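Local coordinates for saposin-like protein (Necator americanus, PDB 3S63) that probably binds lipids and interacts with membranes, as expected of a hookworm member of the saposin-like family, at residues I12-V17 with L51-N56; G19-N24 with V32-H37; S57-R62 with M72-I77. All coordinates share one frame; numbering follows the deposited sequence.

Contact 1 is core, contact 3 half-buried and contact 2 at the surface, their centres lying about 3, 7 and 10 Å from the centre of the chain. Helix 3-20 serves contacts 1 and 2, and helix 46-65 serves contacts 1 and 3 through consecutive turns. Chemistry follows depth: aliphatic groups and a thioether in contact 1, branched aliphatic side chains in contact 3, and a glutamine amide against two aromatic rings in contact 2. No hydrogen bond spans any of them. L14 and M53 connect the sites: L14 CD2 and M53 SD each lie 3.7 Å from L35 CD2, and M53 SD is 3.6 Å from I60 CD1.

Contact 1. Residues I12-V17 with L51-N56; sequences IALRTV and LLMKVN
Contact 1 is a small apolar contact deep in the chain, where M53 on helix 46-65 reaches across to A13 and L14 on helix 3-20. Only 87 Å² is buried between the two segments, and their nearest alpha carbons, those of L14 and M53, stand 9.5 Å apart; the gap is bridged by side-chain ends alone. M53 does most of the bridging. Its CB starts out toward helix 3-20, CG lies anti to the carbonyl carbon, and a bend at chi2 (-53°) turns the thioether so that the terminal methyl leads. That methyl, CE, comes 3.9 Å from L14 CD2, while A13 CB is the second partner, at 4.3 Å from CE. The sulfur follows alongside, with M53 SD 4.1 Å from L14 CD2. L14 meets it at a slant: its CG is anti to the carbonyl carbon (chi1 -67°), which carries CD2 forward although the side chain does not set out in that direction. All three residues are buried. In the saposin fold, amphipathic helices held together by three disulfides turn their apolar faces inward, and this point joins two of them: L14 also touches L35, I60, V74 and C75, so it is shared by all four helices of the chain. Two side-chain hydrogen bonds stay within their own helices. T16 OG1 donates a hydrogen bond to I12 O at 2.8 Å, and it and T16 N approach that oxygen from opposite faces of the carbonyl plane. On the other helix, N56 ND2 donates to L52 O at 3.2 Å with an N-H...O angle of 148°, using a lone pair in the carbonyl plane, and N56 N supplies a second bond to the same oxygen.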
loop_
_atom_site.group_PDB
_atom_site.type_symbol
_atom_site.label_atom_id
_atom_site.label_comp_id
_atom_site.label_asym_id
_atom_site.label_seq_id
_atom_site.Cartn_x
_atom_site.Cartn_y
_atom_site.Cartn_z
ATOM N N ILE A 12 0.401 6.561 1.087
ATOM C CA ILE A 12 1.059 6.713 2.366
ATOM C C ILE A 12 1.402 5.362 2.996
ATOM O O ILE A 12 2.491 5.173 3.527
ATOM C CB ILE A 12 0.151 7.504 3.316
ATOM C CG1 ILE A 12 -0.149 8.880 2.712
ATOM C CG2 ILE A 12 0.775 7.623 4.687
ATOM C CD1 ILE A 12 -1.171 9.678 3.503
ATOM N N ALA A 13 0.459 4.430 2.941
ATOM C CA ALA A 13 0.623 3.140 3.579
ATOM C C ALA A 13 1.702 2.320 2.908
ATOM O O ALA A 13 2.542 1.734 3.575
ATOM C CB ALA A 13 -0.697 2.376 3.591
ATOM N N LEU A 14 1.680 2.266 1.586
ATOM C CA LEU A 14 2.625 1.434 0.850
ATOM C C LEU A 14 4.032 2.011 0.889
ATOM O O LEU A 14 5.023 1.285 0.817
ATOM C CB LEU A 14 2.185 1.288 -0.604
ATOM C CG LEU A 14 0.909 0.500 -0.839
ATOM C CD1 LEU A 14 0.873 0.053 -2.268
ATOM C CD2 LEU A 14 0.869 -0.689 0.094
ATOM N N ARG A 15 4.112 3.331 0.979
ATOM C CA ARG A 15 5.384 4.029 0.935
ATOM C C ARG A 15 6.075 3.913 2.274
ATOM O O ARG A 15 7.284 3.718 2.351
ATOM C CB ARG A 15 5.137 5.494 0.609
ATOM C CG ARG A 15 6.368 6.354 0.618
ATOM C CD ARG A 15 6.167 7.523 1.559
ATOM N NE ARG A 15 5.638 8.702 0.883
ATOM C CZ ARG A 15 4.740 9.525 1.418
ATOM N NH1 ARG A 15 4.253 9.282 2.633
ATOM N NH2 ARG A 15 4.325 10.583 0.733
ATOM N N THR A 16 5.279 4.041 3.329
ATOM C CA THR A 16 5.755 3.937 4.696
ATOM C C THR A 16 6.304 2.537 4.983
ATOM O O THR A 16 7.375 2.398 5.557
ATOM C CB THR A 16 4.638 4.310 5.692
ATOM O OG1 THR A 16 4.358 5.713 5.589
ATOM C CG2 THR A 16 5.057 4.024 7.106
ATOM N N VAL A 17 5.579 1.506 4.561
ATOM C CA VAL A 17 6.035 0.130 4.731
ATOM C C VAL A 17 7.254 -0.179 3.851
ATOM O O VAL A 17 8.144 -0.927 4.258
ATOM C CB VAL A 17 4.915 -0.891 4.439
ATOM C CG1 VAL A 17 5.488 -2.306 4.326
ATOM C CG2 VAL A 17 3.803 -0.797 5.498
ATOM N N LEU A 51 -8.222 -5.383 4.293
ATOM C CA LEU A 51 -8.751 -6.250 3.244
ATOM C C LEU A 51 -8.016 -6.044 1.943
ATOM O O LEU A 51 -7.910 -6.962 1.128
ATOM C CB LEU A 51 -10.239 -5.974 3.026
ATOM C CG LEU A 51 -11.134 -6.504 4.141
ATOM C CD1 LEU A 51 -12.350 -5.629 4.315
ATOM C CD2 LEU A 51 -11.518 -7.947 3.863
ATOM N N LEU A 52 -7.534 -4.822 1.745
ATOM C CA LEU A 52 -6.802 -4.473 0.541
ATOM C C LEU A 52 -5.490 -5.228 0.515
ATOM O O LEU A 52 -5.146 -5.854 -0.493
ATOM C CB LEU A 52 -6.509 -2.985 0.523
ATOM C CG LEU A 52 -6.742 -2.208 -0.767
ATOM C CD1 LEU A 52 -5.804 -1.015 -0.751
ATOM C CD2 LEU A 52 -6.518 -3.090 -1.989
ATOM N N MET A 53 -4.754 -5.162 1.625
ATOM C CA MET A 53 -3.473 -5.852 1.713
ATOM C C MET A 53 -3.697 -7.364 1.666
ATOM O O MET A 53 -2.869 -8.103 1.135
ATOM C CB MET A 53 -2.691 -5.457 2.982
ATOM C CG MET A 53 -2.599 -3.957 3.240
ATOM S SD MET A 53 -1.960 -3.063 1.829
ATOM C CE MET A 53 -2.372 -1.358 2.190
ATOM N N LYS A 54 -4.818 -7.826 2.215
ATOM C CA LYS A 54 -5.073 -9.257 2.257
ATOM C C LYS A 54 -5.203 -9.796 0.850
ATOM O O LYS A 54 -4.549 -10.765 0.484
ATOM C CB LYS A 54 -6.335 -9.585 3.044
ATOM C CG LYS A 54 -6.578 -11.083 3.141
ATOM C CD LYS A 54 -8.012 -11.444 3.549
ATOM C CE LYS A 54 -8.988 -11.328 2.389
ATOM N NZ LYS A 54 -10.195 -12.174 2.607
ATOM N N VAL A 55 -6.054 -9.156 0.059
ATOM C CA VAL A 55 -6.330 -9.618 -1.286
ATOM C C VAL A 55 -5.117 -9.437 -2.190
ATOM O O VAL A 55 -4.808 -10.312 -2.999
ATOM C CB VAL A 55 -7.518 -8.852 -1.897
ATOM C CG1 VAL A 55 -7.808 -9.352 -3.301
ATOM C CG2 VAL A 55 -8.738 -8.999 -1.024
ATOM N N ASN A 56 -4.422 -8.311 -2.037
ATOM C CA ASN A 56 -3.404 -7.902 -3.003
ATOM C C ASN A 56 -1.962 -7.970 -2.557
ATOM O O ASN A 56 -1.115 -7.333 -3.182
ATOM C CB ASN A 56 -3.669 -6.473 -3.483
ATOM C CG ASN A 56 -4.962 -6.352 -4.221
ATOM O OD1 ASN A 56 -5.068 -6.783 -5.369
ATOM N ND2 ASN A 56 -5.967 -5.773 -3.571
#

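Contact 2. Residues G19-N24 with V32-H37; sequences GHFGGN and VHQLKH
H20, in the last turn of helix 3-20, meets Q34 of helix 28-39 face on, and the two carry most of the contact. The CB of H20 points toward the other segment, and CG anti to the backbone N (chi1 172°) places the ring beside Q34. The carboxamide of Q34 lies over one face of it, the two planes only 22° apart: Q34 CD sits 3.5 Å above the ring plane, displaced toward the rim. H20 CE1 is also 3.5 Å from Q34 CG, so the stack takes in the aliphatic part of the chain as well as the amide. Next comes F21, whose ring stands nearly upright to the same amide, at 80°. Its CZ and CE1 lie against CB and CG of Q34, with F21 CZ 3.9 Å from Q34 CG and 4.0 Å from Q34 CB. The two rings also meet: H20 ND1 lies 3.7 Å above the centre of the F21 ring, and F21 CE1 lies in the imidazole plane at its edge. Both rings thus come to Q34 from the side of segment 19-24. The Q34 chain bends at chi2, and Q34 also touches V17; F21 in turn rests on K30 and L31. Beyond F21 the chain leaves the helix. G22, with positive phi and two bonds back into the last turn, forms a Schellman motif, overlapped by a type I' turn from F21 to N24 in which N24 N bonds to F21 O at 2.9 Å. This C-cap closes helix 3-20 and turns the chain toward helix 28-39 of the saposin-like fold.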
loop_
_atom_site.group_PDB
_atom_site.type_symbol
_atom_site.label_atom_id
_atom_site.label_comp_id
_atom_site.label_asym_id
_atom_site.label_seq_id
_atom_site.Cartn_x
_atom_site.Cartn_y
_atom_site.Cartn_z
ATOM N N GLY A 19 9.489 2.027 2.927
ATOM C CA GLY A 19 10.572 2.750 3.559
ATOM C C GLY A 19 11.028 2.005 4.790
ATOM O O GLY A 19 12.202 2.004 5.115
ATOM N N HIS A 20 10.085 1.367 5.473
ATOM C CA HIS A 20 10.392 0.612 6.673
ATOM C C HIS A 20 11.481 -0.449 6.441
ATOM O O HIS A 20 12.390 -0.585 7.255
ATOM C CB HIS A 20 9.128 -0.039 7.225
ATOM C CG HIS A 20 9.375 -0.982 8.359
ATOM N ND1 HIS A 20 9.311 -2.350 8.213
ATOM C CD2 HIS A 20 9.684 -0.757 9.654
ATOM C CE1 HIS A 20 9.562 -2.930 9.371
ATOM N NE2 HIS A 20 9.801 -1.984 10.261
ATOM N N PHE A 21 11.382 -1.192 5.343
ATOM C CA PHE A 21 12.353 -2.230 5.013
ATOM C C PHE A 21 13.491 -1.652 4.204
ATOM O O PHE A 21 14.381 -2.374 3.758
ATOM C CB PHE A 21 11.720 -3.318 4.154
ATOM C CG PHE A 21 10.624 -4.089 4.834
ATOM C CD1 PHE A 21 9.301 -3.756 4.623
ATOM C CD2 PHE A 21 10.921 -5.174 5.649
ATOM C CE1 PHE A 21 8.304 -4.475 5.226
ATOM C CE2 PHE A 21 9.935 -5.888 6.238
ATOM C CZ PHE A 21 8.618 -5.541 6.032
ATOM N N GLY A 22 13.444 -0.348 3.983
ATOM C CA GLY A 22 14.453 0.308 3.185
ATOM C C GLY A 22 14.604 -0.345 1.832
ATOM O O GLY A 22 15.692 -0.342 1.268
ATOM N N GLY A 23 13.518 -0.919 1.320
ATOM C CA GLY A 23 13.519 -1.530 0.001
ATOM C C GLY A 23 14.044 -2.954 -0.044
ATOM O O GLY A 23 14.002 -3.609 -1.091
ATOM N N ASN A 24 14.556 -3.430 1.089
ATOM C CA ASN A 24 14.968 -4.817 1.231
ATOM C C ASN A 24 13.849 -5.557 1.923
ATOM O O ASN A 24 13.779 -5.578 3.146
ATOM C CB ASN A 24 16.239 -4.908 2.071
ATOM C CG ASN A 24 16.775 -6.338 2.199
ATOM O OD1 ASN A 24 17.938 -6.542 2.562
ATOM N ND2 ASN A 24 15.933 -7.327 1.902
ATOM N N VAL A 32 3.531 -8.684 4.912
ATOM C CA VAL A 32 2.149 -8.657 5.362
ATOM C C VAL A 32 1.986 -8.285 6.841
ATOM O O VAL A 32 1.081 -7.536 7.203
ATOM C CB VAL A 32 1.485 -10.017 5.088
ATOM C CG1 VAL A 32 0.064 -10.048 5.611
ATOM C CG2 VAL A 32 1.498 -10.303 3.607
ATOM N N HIS A 33 2.852 -8.814 7.695
ATOM C CA HIS A 33 2.848 -8.450 9.109
ATOM C C HIS A 33 2.992 -6.941 9.311
ATOM O O HIS A 33 2.390 -6.381 10.238
ATOM C CB HIS A 33 3.936 -9.199 9.855
ATOM N N GLN A 34 3.771 -6.283 8.440
ATOM C CA GLN A 34 3.948 -4.821 8.497
ATOM C C GLN A 34 2.846 -4.045 7.818
ATOM O O GLN A 34 2.418 -3.010 8.322
ATOM C CB GLN A 34 5.285 -4.378 7.907
ATOM C CG GLN A 34 6.406 -4.294 8.931
ATOM C CD GLN A 34 6.143 -3.270 10.022
ATOM O OE1 GLN A 34 5.735 -2.134 9.746
ATOM N NE2 GLN A 34 6.375 -3.669 11.269
ATOM N N LEU A 35 2.407 -4.522 6.659
ATOM C CA LEU A 35 1.260 -3.916 5.999
ATOM C C LEU A 35 0.100 -3.846 6.996
ATOM O O LEU A 35 -0.484 -2.776 7.197
ATOM C CB LEU A 35 0.892 -4.662 4.706
ATOM C CG LEU A 35 1.781 -4.438 3.463
ATOM C CD1 LEU A 35 1.578 -5.508 2.416
ATOM C CD2 LEU A 35 1.615 -3.050 2.847
ATOM N N LYS A 36 -0.198 -4.966 7.656
ATOM C CA LYS A 36 -1.235 -5.002 8.705
ATOM C C LYS A 36 -0.997 -3.992 9.837
ATOM O O LYS A 36 -1.912 -3.255 10.211
ATOM C CB LYS A 36 -1.401 -6.423 9.270
ATOM C CG LYS A 36 -2.062 -7.385 8.293
ATOM C CD LYS A 36 -1.942 -8.858 8.686
ATOM C CE LYS A 36 -2.775 -9.224 9.910
ATOM N NZ LYS A 36 -2.951 -10.711 10.035
ATOM N N HIS A 37 0.226 -3.953 10.369
ATOM C CA HIS A 37 0.586 -2.995 11.419
ATOM C C HIS A 37 0.381 -1.561 10.941
ATOM O O HIS A 37 -0.079 -0.700 11.684
ATOM C CB HIS A 37 2.043 -3.210 11.879
ATOM C CG HIS A 37 2.552 -2.146 12.813
ATOM N ND1 HIS A 37 3.016 -0.922 12.372
ATOM C CD2 HIS A 37 2.664 -2.122 14.163
ATOM C CE1 HIS A 37 3.383 -0.188 13.410
ATOM N NE2 HIS A 37 3.180 -0.894 14.507
#

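Contact 3. Residues S57-R62 with M72-I77; sequences SDLIFR and MEVCLI
L59 and I60 on helix 46-65 face V74 and I77 on helix 71-77 across an antiparallel helix pair, in which the axes of segments 57-62 and 72-77 approach to 10.6 Å with 154° between their N-to-C directions. The nearest alpha carbons, those of I60 and V74, are 6.9 Å apart, close enough for branched side chains to fill the space between. L59 makes the largest single contribution. Its CB points toward the other helix, and with CG anti to the backbone N (chi1 172°) the fork comes between V74 and I77: the CD2 methyl of L59 is 3.8 Å from V74 CG2 and 4.0 Å from I77 CG2. The second branch, L59 CD1, lies 4.1 Å from the same I77 CG2, so the leucine fork straddles that methyl. L59 and V74 run alongside one another, pointing opposite ways, whereas L59 meets I77 at a slant. V74 CG2, anti to the backbone N, serves L59 and also stands 4.2 Å from I60 CG1. Burial is uneven, with I60 and V74 deep inside and I77 exposed at the margin; 165 Å² is buried between the two segments. At the start of this segment helix 46-65 is kinked, the N atoms of D58 and L59 making no bond to the preceding turn; L59 N makes a weak bond to D58 OD1. The side of helix 71-77 turned away from this contact is fixed covalently, C75 being joined by a disulfide to C10 of helix 3-20. M72 packs on C7 and Q11 of that same helix, and toward helix 28-39, S57 OG is hydrogen-bonded to R28 NE, and F61 touches R28 and L31.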
loop_
_atom_site.group_PDB
_atom_site.type_symbol
_atom_site.label_atom_id
_atom_site.label_comp_id
_atom_site.label_asym_id
_atom_site.label_seq_id
_atom_site.Cartn_x
_atom_site.Cartn_y
_atom_site.Cartn_z
ATOM N N SER A 57 -1.666 -8.710 -1.492
ATOM C CA SER A 57 -0.303 -8.702 -0.946
ATOM C C SER A 57 0.715 -9.239 -1.946
ATOM O O SER A 57 1.871 -8.847 -1.911
ATOM C CB SER A 57 -0.205 -9.432 0.409
ATOM O OG SER A 57 -0.379 -10.841 0.313
ATOM N N ASP A 58 0.280 -10.129 -2.835
ATOM C CA ASP A 58 1.159 -10.678 -3.861
ATOM C C ASP A 58 1.539 -9.621 -4.882
ATOM O O ASP A 58 2.693 -9.516 -5.273
ATOM C CB ASP A 58 0.539 -11.910 -4.537
ATOM C CG ASP A 58 -0.857 -11.642 -5.136
ATOM O OD1 ASP A 58 -1.409 -10.529 -4.993
ATOM O OD2 ASP A 58 -1.414 -12.575 -5.756
ATOM N N LEU A 59 0.570 -8.820 -5.303
ATOM C CA LEU A 59 0.851 -7.736 -6.228
ATOM C C LEU A 59 1.733 -6.685 -5.561
ATOM O O LEU A 59 2.699 -6.219 -6.156
ATOM C CB LEU A 59 -0.439 -7.103 -6.721
ATOM C CG LEU A 59 -0.267 -5.829 -7.550
ATOM C CD1 LEU A 59 -0.135 -6.157 -9.038
ATOM C CD2 LEU A 59 -1.439 -4.880 -7.295
ATOM N N ILE A 60 1.417 -6.314 -4.321
ATOM C CA ILE A 60 2.254 -5.359 -3.591
ATOM C C ILE A 60 3.671 -5.881 -3.344
ATOM O O ILE A 60 4.626 -5.130 -3.428
ATOM C CB ILE A 60 1.616 -4.957 -2.257
ATOM C CG1 ILE A 60 0.214 -4.431 -2.511
ATOM C CG2 ILE A 60 2.454 -3.905 -1.555
ATOM C CD1 ILE A 60 -0.652 -4.417 -1.267
ATOM N N PHE A 61 3.806 -7.167 -3.049
ATOM C CA PHE A 61 5.109 -7.761 -2.810
ATOM C C PHE A 61 5.929 -7.698 -4.073
ATOM O O PHE A 61 7.054 -7.211 -4.064
ATOM C CB PHE A 61 4.963 -9.206 -2.355
ATOM C CG PHE A 61 6.272 -9.924 -2.146
ATOM C CD1 PHE A 61 7.042 -9.690 -1.007
ATOM C CD2 PHE A 61 6.714 -10.871 -3.061
ATOM C CE1 PHE A 61 8.253 -10.375 -0.798
ATOM C CE2 PHE A 61 7.914 -11.566 -2.860
ATOM C CZ PHE A 61 8.687 -11.314 -1.728
ATOM N N ARG A 62 5.354 -8.180 -5.169
ATOM C CA ARG A 62 6.039 -8.173 -6.459
ATOM C C ARG A 62 6.507 -6.784 -6.857
ATOM O O ARG A 62 7.656 -6.612 -7.237
ATOM C CB ARG A 62 5.129 -8.719 -7.545
ATOM C CG ARG A 62 5.767 -8.783 -8.904
ATOM C CD ARG A 62 4.735 -9.185 -9.930
ATOM N NE ARG A 62 3.850 -8.070 -10.259
ATOM C CZ ARG A 62 2.720 -8.177 -10.948
ATOM N NH1 ARG A 62 2.290 -9.352 -11.389
ATOM N NH2 ARG A 62 2.012 -7.098 -11.188
ATOM N N MET A 72 1.882 5.152 -6.162
ATOM C CA MET A 72 0.712 5.580 -6.906
ATOM C C MET A 72 0.397 4.646 -8.058
ATOM O O MET A 72 -0.703 4.657 -8.591
ATOM C CB MET A 72 0.902 7.005 -7.421
ATOM C CG MET A 72 0.236 7.270 -8.750
ATOM S SD MET A 72 -1.079 8.492 -8.678
ATOM C CE MET A 72 -1.998 7.897 -7.277
ATOM N N GLU A 73 1.346 3.814 -8.441
ATOM C CA GLU A 73 1.146 2.985 -9.621
ATOM C C GLU A 73 0.457 1.700 -9.221
ATOM O O GLU A 73 -0.402 1.184 -9.937
ATOM C CB GLU A 73 2.490 2.654 -10.269
ATOM C CG GLU A 73 2.449 2.492 -11.775
ATOM C CD GLU A 73 3.039 3.698 -12.497
ATOM O OE1 GLU A 73 4.225 3.625 -12.909
ATOM O OE2 GLU A 73 2.317 4.716 -12.644
ATOM N N VAL A 74 0.855 1.170 -8.070
ATOM C CA VAL A 74 0.304 -0.085 -7.598
ATOM C C VAL A 74 -1.108 0.189 -7.078
ATOM O O VAL A 74 -1.971 -0.677 -7.130
ATOM C CB VAL A 74 1.244 -0.749 -6.546
ATOM C CG1 VAL A 74 1.590 0.231 -5.475
ATOM C CG2 VAL A 74 0.631 -2.004 -5.939
ATOM N N CYS A 75 -1.351 1.415 -6.626
ATOM C CA CYS A 75 -2.670 1.819 -6.139
ATOM C C CYS A 75 -3.664 2.064 -7.280
ATOM O O CYS A 75 -4.877 2.002 -7.093
ATOM C CB CYS A 75 -2.547 3.070 -5.265
ATOM S SG CYS A 75 -1.727 2.774 -3.673
ATOM N N LEU A 76 -3.132 2.356 -8.461
ATOM C CA LEU A 76 -3.924 2.488 -9.666
ATOM C C LEU A 76 -4.363 1.113 -10.150
ATOM O O LEU A 76 -5.478 0.945 -10.642
ATOM C CB LEU A 76 -3.095 3.187 -10.751
ATOM C CG LEU A 76 -2.883 4.701 -10.626
ATOM C CD1 LEU A 76 -1.850 5.217 -11.606
ATOM C CD2 LEU A 76 -4.191 5.459 -10.790
ATOM N N ILE A 77 -3.470 0.133 -10.023
ATOM C CA ILE A 77 -3.736 -1.241 -10.461
ATOM C C ILE A 77 -4.791 -1.891 -9.583
ATOM O O ILE A 77 -5.546 -2.763 -10.026
ATOM C CB ILE A 77 -2.467 -2.104 -10.403
ATOM C CG1 ILE A 77 -1.379 -1.533 -11.311
ATOM C CG2 ILE A 77 -2.760 -3.513 -10.814
ATOM C CD1 ILE A 77 -0.006 -2.173 -11.079
#